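UPF0131 protein ykqA (Bacillus subtilis, PDB 2QIK) is a putative gamma-glutamylcyclotransferase that probably releases gamma-glutamyl groups by cyclising them. Local coordinates at residues Q119-S124 and S196-L201. Sequence-based numbering, arbitrary orientation.
Sequences QMISKS and SALSYL
The last turn of helix 115-122 and segment 196-201, which runs from a 3-10 turn into helix 198-204, come nearest at Ile121 and Leu198, whose CA atoms are 9.0 Å apart, with no hydrogen bond joining the two segments. This is a small apolar helix-helix contact, burying 100 Å² in all; it joins helix 115-122 to helix 198-204, the latter lying in an AIG2-like part of the chain. Selenomethionine Met120 and Leu198 meet end to end. The Met120 chain is extended through its first two torsions, CG lying opposite the backbone N (chi1 174°), and bends only at chi3 (69°), which swings its methyl round at the end. Ile121 meets the same leucine at about a right angle; in the conformer given, Ile121 CG1 lies 4.2 Å from Leu198 CD2. Tyr202 touches both Met120 and Ile121, while Leu230 of strand 224-234 touches Met120 and Leu198 alike. Just beyond, a Schellman motif with Ser124 at positive phi ends the first helix, its Ser124 N bonded to Ile121 O at 3.1 Å. Leu198 CD2 makes the closest approaches: it sits 4.2 Å from Met120 SE and 3.8 Å from Met120 CE.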
loop_
_atom_site.group_PDB
_atom_site.type_symbol
_atom_site.label_atom_id
_atom_site.label_comp_id
_atom_site.label_asym_id
_atom_site.label_seq_id
_atom_site.Cartn_x
_atom_site.Cartn_y
_atom_site.Cartn_z
ATOM N N GLN A 119 0.532 13.402 -2.418
ATOM C CA GLN A 119 -0.017 14.325 -1.390
ATOM C C GLN A 119 0.831 14.293 -0.130
ATOM O O GLN A 119 1.112 15.292 0.461
ATOM C CB GLN A 119 -1.446 13.949 -1.077
ATOM C CG GLN A 119 -2.437 14.252 -2.257
ATOM C CD GLN A 119 -3.823 13.771 -1.956
ATOM O OE1 GLN A 119 -4.789 14.578 -2.067
ATOM N NE2 GLN A 119 -3.950 12.579 -1.529
HETATM N N MSE A 120 1.277 13.104 0.244
HETATM C CA MSE A 120 2.073 12.946 1.428
HETATM C C MSE A 120 3.399 13.682 1.334
HETATM O O MSE A 120 3.835 14.411 2.245
HETATM C CB MSE A 120 2.308 11.468 1.700
HETATM C CG MSE A 120 3.278 11.135 2.866
HETATM SE SE MSE A 120 3.548 9.295 3.168
HETATM C CE MSE A 120 4.513 8.958 1.570
ATOM N N ILE A 121 4.104 13.506 0.205
ATOM C CA ILE A 121 5.403 14.115 0.066
ATOM C C ILE A 121 5.272 15.591 -0.254
ATOM O O ILE A 121 5.963 16.410 0.358
ATOM C CB ILE A 121 6.274 13.370 -0.923
ATOM C CG1 ILE A 121 6.635 12.013 -0.350
ATOM C CG2 ILE A 121 7.529 14.140 -1.239
ATOM C CD1 ILE A 121 5.648 10.985 -0.643
ATOM N N SER A 122 4.407 15.990 -1.194
ATOM C CA SER A 122 4.357 17.378 -1.621
ATOM C C SER A 122 3.791 18.298 -0.525
ATOM O O SER A 122 4.084 19.498 -0.534
ATOM C CB SER A 122 3.577 17.501 -2.900
ATOM O OG SER A 122 2.232 17.269 -2.689
ATOM N N LYS A 123 3.007 17.774 0.394
ATOM C CA LYS A 123 2.485 18.568 1.511
ATOM C C LYS A 123 3.296 18.310 2.798
ATOM O O LYS A 123 2.882 18.799 3.871
ATOM C CB LYS A 123 0.984 18.321 1.738
ATOM C CG LYS A 123 0.139 18.613 0.505
ATOM C CD LYS A 123 -0.367 19.976 0.351
ATOM C CE LYS A 123 -1.527 19.943 -0.685
ATOM N NZ LYS A 123 -2.151 18.578 -0.812
ATOM N N SER A 124 4.405 17.588 2.711
ATOM C CA SER A 124 5.262 17.324 3.850
ATOM C C SER A 124 4.401 16.896 5.061
ATOM O O SER A 124 4.552 17.418 6.174
ATOM C CB SER A 124 6.256 18.479 4.168
ATOM O OG SER A 124 7.208 18.778 3.115
ATOM N N SER A 196 10.400 13.898 8.657
ATOM C CA SER A 196 11.791 13.841 8.450
ATOM C C SER A 196 12.363 12.427 8.531
ATOM O O SER A 196 13.518 12.221 8.122
ATOM C CB SER A 196 12.554 14.707 9.417
ATOM O OG SER A 196 12.361 14.254 10.735
ATOM N N ALA A 197 11.608 11.460 9.031
ATOM C CA ALA A 197 12.019 10.030 9.033
ATOM C C ALA A 197 11.711 9.351 7.730
ATOM O O ALA A 197 12.133 8.190 7.521
ATOM C CB ALA A 197 11.316 9.341 10.143
ATOM N N LEU A 198 10.964 9.961 6.817
ATOM C CA LEU A 198 10.498 9.232 5.654
ATOM C C LEU A 198 11.544 8.838 4.657
ATOM O O LEU A 198 11.478 7.714 4.085
ATOM C CB LEU A 198 9.424 10.087 4.923
ATOM C CG LEU A 198 8.588 9.382 3.910
ATOM C CD1 LEU A 198 7.888 8.073 4.478
ATOM C CD2 LEU A 198 7.577 10.364 3.396
ATOM N N SER A 199 12.500 9.710 4.362
ATOM C CA SER A 199 13.452 9.337 3.334
ATOM C C SER A 199 14.330 8.148 3.757
ATOM O O SER A 199 14.698 7.326 2.904
ATOM C CB SER A 199 14.277 10.523 2.819
ATOM O OG SER A 199 15.120 11.058 3.809
ATOM N N TYR A 200 14.585 7.993 5.060
ATOM C CA TYR A 200 15.273 6.796 5.570
ATOM C C TYR A 200 14.455 5.569 5.147
ATOM O O TYR A 200 15.003 4.568 4.672
ATOM C CB TYR A 200 15.379 6.872 7.103
ATOM C CG TYR A 200 15.706 5.520 7.703
ATOM C CD1 TYR A 200 16.982 5.028 7.643
ATOM C CD2 TYR A 200 14.735 4.724 8.214
ATOM C CE1 TYR A 200 17.281 3.774 8.068
ATOM C CE2 TYR A 200 15.004 3.493 8.673
ATOM C CZ TYR A 200 16.288 2.988 8.607
ATOM O OH TYR A 200 16.555 1.707 9.095
ATOM N N LEU A 201 13.138 5.608 5.353
ATOM C CA LEU A 201 12.305 4.455 4.993
ATOM C C LEU A 201 12.312 4.204 3.499
ATOM O O LEU A 201 12.351 3.056 3.055
ATOM C CB LEU A 201 10.928 4.586 5.530
ATOM C CG LEU A 201 10.773 4.558 7.054
ATOM C CD1 LEU A 201 9.372 4.912 7.479
ATOM C CD2 LEU A 201 11.135 3.183 7.574
#